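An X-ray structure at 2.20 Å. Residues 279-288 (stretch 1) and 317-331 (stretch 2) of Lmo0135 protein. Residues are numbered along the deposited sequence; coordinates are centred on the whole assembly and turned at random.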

ATOM      1  N   LEU A 279       7.141  -3.016  27.312  1.00 52.24           N
ATOM      2  CA  LEU A 279       6.228  -3.790  26.466  1.00 51.00           C
ATOM      3  C   LEU A 279       6.834  -4.134  25.103  1.00 50.55           C
ATOM      4  O   LEU A 279       6.199  -4.826  24.295  1.00 49.04           O
ATOM      5  N   SER A 280       8.036  -3.623  24.846  1.00 48.48           N
ATOM      6  CA  SER A 280       8.773  -3.937  23.630  1.00 45.70           C
ATOM      7  C   SER A 280       9.796  -5.029  23.981  1.00 44.57           C
ATOM      8  O   SER A 280       9.892  -6.074  23.301  1.00 42.32           O
ATOM      9  N   TYR A 281      10.558  -4.780  25.033  1.00 44.91           N
ATOM     10  CA  TYR A 281      11.549  -5.748  25.522  1.00 48.14           C
ATOM     11  C   TYR A 281      10.972  -7.105  25.916  1.00 50.13           C
ATOM     12  O   TYR A 281      11.706  -8.078  26.001  1.00 51.78           O
ATOM     13  N   ALA A 282       9.677  -7.172  26.205  1.00 51.08           N
ATOM     14  CA  ALA A 282       9.064  -8.448  26.564  1.00 53.32           C
ATOM     15  C   ALA A 282       8.817  -9.350  25.345  1.00 52.55           C
ATOM     16  O   ALA A 282       8.517 -10.533  25.508  1.00 52.55           O
ATOM     17  N   LEU A 283       8.976  -8.799  24.141  1.00 49.26           N
ATOM     18  CA  LEU A 283       8.644  -9.510  22.914  1.00 47.96           C
ATOM     19  C   LEU A 283       9.835  -9.951  22.075  1.00 45.26           C
ATOM     20  O   LEU A 283      10.924  -9.393  22.189  1.00 45.54           O
ATOM     21  N   ASP A 284       9.593 -10.962  21.233  1.00 45.76           N
ATOM     22  CA  ASP A 284      10.593 -11.499  20.283  1.00 46.70           C
ATOM     23  C   ASP A 284       9.953 -11.704  18.921  1.00 45.37           C
ATOM     24  O   ASP A 284       9.063 -12.543  18.751  1.00 47.57           O
ATOM     25  N   ARG A 285      10.460 -10.974  17.946  1.00 41.77           N
ATOM     26  CA  ARG A 285       9.916 -10.999  16.600  1.00 41.62           C
ATOM     27  C   ARG A 285       9.835 -12.348  15.890  1.00 41.38           C
ATOM     28  O   ARG A 285       8.812 -12.623  15.284  1.00 38.68           O
ATOM     29  N   GLU A 286      10.891 -13.169  15.938  1.00 42.91           N
ATOM     30  CA  GLU A 286      10.845 -14.491  15.267  1.00 45.69           C
ATOM     31  C   GLU A 286       9.733 -15.356  15.842  1.00 46.33           C
ATOM     32  O   GLU A 286       9.100 -16.104  15.112  1.00 45.98           O
ATOM     33  N   GLU A 287       9.492 -15.226  17.140  1.00 46.92           N
ATOM     34  CA  GLU A 287       8.408 -15.957  17.800  1.00 50.49           C
ATOM     35  C   GLU A 287       7.036 -15.445  17.353  1.00 50.21           C
ATOM     36  O   GLU A 287       6.131 -16.252  17.107  1.00 51.79           O
ATOM     37  N   ILE A 288       6.873 -14.120  17.252  1.00 46.76           N
ATOM     38  CA  ILE A 288       5.593 -13.560  16.791  1.00 46.05           C
ATOM     39  C   ILE A 288       5.282 -14.040  15.378  1.00 43.71           C
ATOM     40  O   ILE A 288       4.169 -14.473  15.093  1.00 45.93           O
ATOM     41  N   VAL A 317      18.220   0.962  13.963  1.00 47.92           N
ATOM     42  CA  VAL A 317      17.456   1.699  14.966  1.00 47.81           C
ATOM     43  C   VAL A 317      17.305   0.780  16.170  1.00 45.67           C
ATOM     44  O   VAL A 317      17.563  -0.417  16.067  1.00 44.85           O
ATOM     45  N   GLU A 318      16.887   1.326  17.304  1.00 44.37           N
ATOM     46  CA  GLU A 318      16.692   0.497  18.486  1.00 46.55           C
ATOM     47  C   GLU A 318      15.523  -0.466  18.221  1.00 45.20           C
ATOM     48  O   GLU A 318      14.473  -0.043  17.729  1.00 44.76           O
ATOM     49  N   THR A 319      15.720  -1.749  18.538  1.00 43.61           N
ATOM     50  CA  THR A 319      14.700  -2.760  18.313  1.00 43.64           C
ATOM     51  C   THR A 319      14.217  -3.458  19.573  1.00 43.78           C
ATOM     52  O   THR A 319      13.297  -4.271  19.494  1.00 46.25           O
ATOM     53  N   TYR A 320      14.802  -3.132  20.723  1.00 44.40           N
ATOM     54  CA  TYR A 320      14.375  -3.691  22.006  1.00 45.47           C
ATOM     55  C   TYR A 320      14.341  -5.202  21.989  1.00 46.44           C
ATOM     56  O   TYR A 320      13.313  -5.802  22.296  1.00 44.06           O
ATOM     57  N   ASP A 321      15.468  -5.812  21.625  1.00 48.28           N
ATOM     58  CA  ASP A 321      15.544  -7.279  21.538  1.00 50.62           C
ATOM     59  C   ASP A 321      15.183  -7.896  22.889  1.00 49.04           C
ATOM     60  O   ASP A 321      15.566  -7.377  23.928  1.00 49.93           O
ATOM     61  N   GLN A 322      14.447  -9.002  22.846  1.00 47.08           N
ATOM     62  CA  GLN A 322      13.873  -9.621  24.055  1.00 49.37           C
ATOM     63  C   GLN A 322      14.807  -9.682  25.266  1.00 52.23           C
ATOM     64  O   GLN A 322      15.897 -10.243  25.193  1.00 50.33           O
ATOM     65  N   ASP A 323      14.356  -9.051  26.355  1.00 53.64           N
ATOM     66  CA  ASP A 323      15.052  -9.028  27.643  1.00 56.66           C
ATOM     67  C   ASP A 323      13.961  -8.881  28.708  1.00 57.89           C
ATOM     68  O   ASP A 323      13.581  -7.772  29.105  1.00 56.05           O
ATOM     69  N   ILE A 324      13.423 -10.018  29.119  1.00 58.98           N
ATOM     70  CA  ILE A 324      12.363 -10.058  30.121  1.00 61.88           C
ATOM     71  C   ILE A 324      12.838  -9.486  31.463  1.00 64.11           C
ATOM     72  O   ILE A 324      12.080  -8.777  32.138  1.00 64.00           O
ATOM     73  N   ALA A 325      14.091  -9.748  31.832  1.00 64.63           N
ATOM     74  CA  ALA A 325      14.620  -9.210  33.097  1.00 68.59           C
ATOM     75  C   ALA A 325      14.636  -7.673  33.070  1.00 68.58           C
ATOM     76  O   ALA A 325      14.216  -7.021  34.038  1.00 70.18           O
ATOM     77  N   LYS A 326      15.098  -7.100  31.959  1.00 66.61           N
ATOM     78  CA  LYS A 326      15.140  -5.642  31.827  1.00 67.27           C
ATOM     79  C   LYS A 326      13.729  -5.085  31.732  1.00 66.17           C
ATOM     80  O   LYS A 326      13.465  -3.980  32.205  1.00 69.18           O
ATOM     81  N   ALA A 327      12.828  -5.852  31.123  1.00 62.87           N
ATOM     82  CA  ALA A 327      11.434  -5.443  31.020  1.00 61.01           C
ATOM     83  C   ALA A 327      10.829  -5.306  32.402  1.00 65.05           C
ATOM     84  O   ALA A 327      10.073  -4.370  32.645  1.00 67.21           O
ATOM     85  N   LYS A 328      11.146  -6.248  33.295  1.00 70.29           N
ATOM     86  CA  LYS A 328      10.659  -6.198  34.688  1.00 75.71           C
ATOM     87  C   LYS A 328      11.172  -4.930  35.390  1.00 75.32           C
ATOM     88  O   LYS A 328      10.441  -4.294  36.139  1.00 75.96           O
ATOM     89  N   LYS A 329      12.431  -4.584  35.130  1.00 76.00           N
ATOM     90  CA  LYS A 329      13.041  -3.355  35.655  1.00 80.40           C
ATOM     91  C   LYS A 329      12.284  -2.098  35.223  1.00 79.16           C
ATOM     92  O   LYS A 329      12.017  -1.221  36.037  1.00 81.66           O
ATOM     93  N   LEU A 330      11.943  -2.025  33.942  1.00 74.49           N
ATOM     94  CA  LEU A 330      11.252  -0.855  33.392  1.00 73.99           C
ATOM     95  C   LEU A 330       9.799  -0.701  33.856  1.00 75.45           C
ATOM     96  O   LEU A 330       9.346   0.422  34.134  1.00 74.94           O
ATOM     97  N   VAL A 331       9.070  -1.808  33.935  1.00 75.80           N
ATOM     98  CA  VAL A 331       7.690  -1.733  34.407  1.00 82.04           C
ATOM     99  C   VAL A 331       7.677  -1.243  35.879  1.00 86.02           C
ATOM    100  O   VAL A 331       6.762  -0.529  36.281  1.00 87.73           O
TER

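The contact between these two stretches is built round one aromatic side chain. Tyr281, in a helix that begins earlier in the chain, has 192 Å² covered by stretch 2, more than any other residue here, out of 730 Å² buried on both sides together. Its CA-to-CB bond points sideways rather than straight at its partner; chi1 in the m well (-81°) and chi2 of -67° lay the ring along stretch 2, where both faces find cover.

One face is taken by Tyr320. This residue, at phi/psi 53/55, points its CA-to-CB bond toward stretch 1, and with chi1 m (-56°) its ring turns an edge to the face of Tyr281. The centroids lie 5.1 Å apart, the planes stand at 87°, and CE2 of Tyr281 comes within 3.5 Å of CD1 of Tyr320. The CB of Tyr320 also sits over that face, 4.1 Å from the centroid of the Tyr281 ring, so backbone-proximal carbon and ring edge share one surface. CB of Tyr320 further packs on CB of Ser280 at 3.6 Å.

The opposite face belongs to Lys326. Its side chain is all t, fully extended, which carries CD over the Tyr281 ring, 4.0 Å from its centroid, and delivers NZ to the phenol: NZ of Lys326 donates to OH of Tyr281 at 3.0 Å. One exposed lysine thus supplies an apolar lid and a polar terminus. Smaller apolar groups add to the packing: CD1 of Leu330 lies 3.6 Å from CD2 of Tyr281, and CB of Ala327 lies 4.0 Å from CB of Tyr281. At the ring edge, O of Asp321 lies 3.4 Å from CD1 of Tyr281.

The backbone of the same residue is used as well. N of Asp323 donates to O of Tyr281 at 2.8 Å, nearly linear at 165°, and CA of Gln322 approaches the same oxygen at 3.3 Å in a CA-H...O contact. Asp323, chi1 t, meanwhile caps the following helix, its OD1 accepting from N of Lys326 at 3.0 Å. The residue that docks on stretch 1 therefore also starts the helix that carries Lys326, Ala327 and Leu330 to the tyrosine.

Gln322, with 84 Å² covered, extends the contact past the ring. With chi1 and chi2 both t, it reaches along stretch 1: CB of Gln322 lies 3.3 Å from O of Leu283, and NE2 of Gln322 makes a weak hydrogen bond to O of Ala282 at 3.3 Å. Water fills in where direct pairing stops. Water 1 lies 2.7 Å from both O of Leu283 and O of Tyr320, bridging two carbonyls that could not bond each other; water 2 donates to OD2 of Asp284 (3.0 Å) and accepts from N of Gln322 (3.1 Å). Asp284, chi1 t, uses OD1 to cap its own helix, accepting from N of Glu287 at 2.9 Å.

At the far end Arg285, m then t and t, swings its tip inward; NH2 of Arg285 donates to O of Thr319 at 2.9 Å, and CG2 of Thr319 covers one guanidinium face.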

ATOM      1  CB  LEU A 279       4.902  -3.044  26.283  1.00 52.73           C
ATOM      2  CG  LEU A 279       4.109  -2.717  27.553  1.00 55.74           C
ATOM      3  CD1 LEU A 279       2.909  -1.834  27.234  1.00 55.84           C
ATOM      4  CD2 LEU A 279       3.670  -3.973  28.301  1.00 57.44           C
ATOM      5  CB  SER A 280       9.476  -2.687  23.075  1.00 44.83           C
ATOM      6  OG  SER A 280       8.541  -1.658  22.828  1.00 42.87           O
ATOM      7  CB  TYR A 281      12.302  -5.199  26.739  1.00 50.47           C
ATOM      8  CG  TYR A 281      13.430  -4.247  26.430  1.00 50.93           C
ATOM      9  CD1 TYR A 281      14.579  -4.700  25.781  1.00 50.50           C
ATOM     10  CD2 TYR A 281      13.408  -2.927  26.884  1.00 53.62           C
ATOM     11  CE1 TYR A 281      15.641  -3.845  25.524  1.00 52.27           C
ATOM     12  CE2 TYR A 281      14.478  -2.072  26.649  1.00 53.85           C
ATOM     13  CZ  TYR A 281      15.587  -2.537  25.968  1.00 52.63           C
ATOM     14  OH  TYR A 281      16.636  -1.690  25.725  1.00 55.75           O
ATOM     15  CB  ALA A 282       7.747  -8.206  27.295  1.00 54.32           C
ATOM     16  CB  LEU A 283       7.757  -8.600  22.057  1.00 46.00           C
ATOM     17  CG  LEU A 283       6.530  -7.982  22.738  1.00 47.63           C
ATOM     18  CD1 LEU A 283       5.839  -6.991  21.817  1.00 45.63           C
ATOM     19  CD2 LEU A 283       5.552  -9.053  23.191  1.00 49.30           C
ATOM     20  CB  ASP A 284      11.214 -12.809  20.750  1.00 48.97           C
ATOM     21  CG  ASP A 284      12.135 -13.421  19.695  1.00 51.97           C
ATOM     22  OD1 ASP A 284      11.639 -13.956  18.678  1.00 52.27           O
ATOM     23  OD2 ASP A 284      13.364 -13.364  19.879  1.00 56.97           O
ATOM     24  CB  ARG A 285      10.669  -9.994  15.732  1.00 42.14           C
ATOM     25  CG  ARG A 285      10.329  -8.567  16.116  1.00 41.17           C
ATOM     26  CD  ARG A 285      11.112  -7.550  15.336  1.00 39.18           C
ATOM     27  NE  ARG A 285      10.672  -6.198  15.695  1.00 40.33           N
ATOM     28  CZ  ARG A 285      11.174  -5.463  16.699  1.00 41.88           C
ATOM     29  NH1 ARG A 285      10.693  -4.245  16.936  1.00 40.56           N
ATOM     30  NH2 ARG A 285      12.149  -5.923  17.473  1.00 42.59           N
ATOM     31  CB  GLU A 286      12.183 -15.231  15.316  1.00 46.45           C
ATOM     32  CG  GLU A 286      13.261 -14.529  14.506  1.00 49.90           C
ATOM     33  CD  GLU A 286      14.481 -15.398  14.179  1.00 55.10           C
ATOM     34  OE1 GLU A 286      15.433 -14.826  13.610  1.00 57.19           O
ATOM     35  OE2 GLU A 286      14.493 -16.632  14.459  1.00 57.19           O
ATOM     36  CB  GLU A 287       8.527 -15.870  19.327  1.00 54.20           C
ATOM     37  CG  GLU A 287       9.710 -16.656  19.900  1.00 57.99           C
ATOM     38  CD  GLU A 287       9.754 -16.678  21.429  1.00 62.13           C
ATOM     39  OE1 GLU A 287       9.101 -15.831  22.111  1.00 62.75           O
ATOM     40  OE2 GLU A 287      10.461 -17.549  21.953  1.00 63.15           O
ATOM     41  CB  ILE A 288       5.577 -12.026  16.799  1.00 45.41           C
ATOM     42  CG1 ILE A 288       5.714 -11.500  18.229  1.00 46.99           C
ATOM     43  CG2 ILE A 288       4.268 -11.511  16.200  1.00 44.80           C
ATOM     44  CD1 ILE A 288       5.905  -9.999  18.326  1.00 45.57           C
ATOM     45  CB  VAL A 317      16.045   2.143  14.447  1.00 46.11           C
ATOM     46  CG1 VAL A 317      16.174   3.156  13.329  1.00 46.83           C
ATOM     47  CG2 VAL A 317      15.199   0.960  13.985  1.00 44.03           C
ATOM     48  CB  GLU A 318      16.437   1.344  19.743  1.00 47.28           C
ATOM     49  CG  GLU A 318      16.226   0.515  21.017  1.00 51.16           C
ATOM     50  CD  GLU A 318      17.337  -0.503  21.265  1.00 52.57           C
ATOM     51  OE1 GLU A 318      18.538  -0.144  21.111  1.00 58.02           O
ATOM     52  OE2 GLU A 318      17.011  -1.667  21.617  1.00 48.56           O
ATOM     53  CB  THR A 319      15.141  -3.791  17.241  1.00 43.03           C
ATOM     54  OG1 THR A 319      16.445  -4.304  17.545  1.00 44.90           O
ATOM     55  CG2 THR A 319      15.198  -3.129  15.908  1.00 45.76           C
ATOM     56  CB  TYR A 320      12.994  -3.150  22.388  1.00 45.90           C
ATOM     57  CG  TYR A 320      12.957  -1.652  22.425  1.00 46.64           C
ATOM     58  CD1 TYR A 320      13.397  -0.977  23.547  1.00 48.16           C
ATOM     59  CD2 TYR A 320      12.508  -0.907  21.340  1.00 44.78           C
ATOM     60  CE1 TYR A 320      13.411   0.394  23.607  1.00 49.70           C
ATOM     61  CE2 TYR A 320      12.498   0.483  21.399  1.00 46.65           C
ATOM     62  CZ  TYR A 320      12.953   1.119  22.551  1.00 47.13           C
ATOM     63  OH  TYR A 320      12.983   2.474  22.691  1.00 48.49           O
ATOM     64  CB  ASP A 321      16.905  -7.719  21.030  1.00 53.69           C
ATOM     65  CG  ASP A 321      17.216  -7.139  19.653  1.00 58.34           C
ATOM     66  OD1 ASP A 321      17.208  -5.895  19.517  1.00 62.85           O
ATOM     67  OD2 ASP A 321      17.468  -7.917  18.714  1.00 58.72           O
ATOM     68  CB  GLN A 322      13.312 -11.013  23.760  1.00 49.54           C
ATOM     69  CG  GLN A 322      12.256 -11.480  24.755  1.00 51.76           C
ATOM     70  CD  GLN A 322      11.729 -12.877  24.432  1.00 55.27           C
ATOM     71  OE1 GLN A 322      12.494 -13.835  24.332  1.00 54.88           O
ATOM     72  NE2 GLN A 322      10.414 -12.998  24.289  1.00 58.04           N
ATOM     73  CB  ASP A 323      16.064  -7.887  27.699  1.00 58.10           C
ATOM     74  CG  ASP A 323      17.015  -7.987  28.886  1.00 62.97           C
ATOM     75  OD1 ASP A 323      16.696  -8.642  29.915  1.00 65.42           O
ATOM     76  OD2 ASP A 323      18.103  -7.384  28.784  1.00 66.60           O
ATOM     77  CB  ILE A 324      11.776 -11.487  30.222  1.00 65.74           C
ATOM     78  CG1 ILE A 324      10.992 -11.785  28.927  1.00 65.69           C
ATOM     79  CG2 ILE A 324      10.861 -11.633  31.431  1.00 69.27           C
ATOM     80  CD1 ILE A 324      10.611 -13.239  28.729  1.00 70.43           C
ATOM     81  CB  ALA A 325      16.008  -9.767  33.399  1.00 69.46           C
ATOM     82  CB  LYS A 326      15.954  -5.206  30.615  1.00 66.60           C
ATOM     83  CG  LYS A 326      16.128  -3.700  30.532  1.00 67.74           C
ATOM     84  CD  LYS A 326      17.024  -3.303  29.376  1.00 68.24           C
ATOM     85  CE  LYS A 326      17.310  -1.809  29.396  1.00 70.92           C
ATOM     86  NZ  LYS A 326      18.183  -1.388  28.261  1.00 70.57           N
ATOM     87  CB  ALA A 327      10.628  -6.430  30.200  1.00 57.13           C
ATOM     88  CB  LYS A 328      11.019  -7.481  35.463  1.00 79.35           C
ATOM     89  CG  LYS A 328      10.164  -8.687  35.067  1.00 80.83           C
ATOM     90  CD  LYS A 328      10.557  -9.989  35.769  1.00 85.75           C
ATOM     91  CE  LYS A 328      11.902 -10.520  35.276  1.00 88.25           C
ATOM     92  NZ  LYS A 328      12.315 -11.837  35.858  1.00 90.73           N
ATOM     93  CB  LYS A 329      14.516  -3.238  35.200  1.00 83.25           C
ATOM     94  CG  LYS A 329      15.572  -3.621  36.232  1.00 86.54           C
ATOM     95  CD  LYS A 329      15.882  -2.413  37.118  1.00 92.05           C
ATOM     96  CE  LYS A 329      16.938  -2.694  38.179  1.00 95.92           C
ATOM     97  NZ  LYS A 329      16.453  -3.623  39.237  1.00 98.43           N
ATOM     98  CB  LEU A 330      11.349  -0.864  31.865  1.00 69.75           C
ATOM     99  CG  LEU A 330      12.766  -0.539  31.385  1.00 68.68           C
ATOM    100  CD1 LEU A 330      13.019  -1.076  29.990  1.00 67.46           C
ATOM    101  CD2 LEU A 330      13.035   0.961  31.461  1.00 68.23           C
ATOM    102  CB  VAL A 331       6.908  -3.057  34.183  1.00 85.22           C
ATOM    103  CG1 VAL A 331       7.595  -4.236  34.851  1.00 89.99           C
ATOM    104  CG2 VAL A 331       5.471  -2.925  34.681  1.00 90.17           C
TER
HETATM  105  O   HOH W   1      11.805  -7.336  20.730  1.00 40.60           O
HETATM  106  O   HOH W   2      14.361 -10.541  20.119  1.00 43.80           O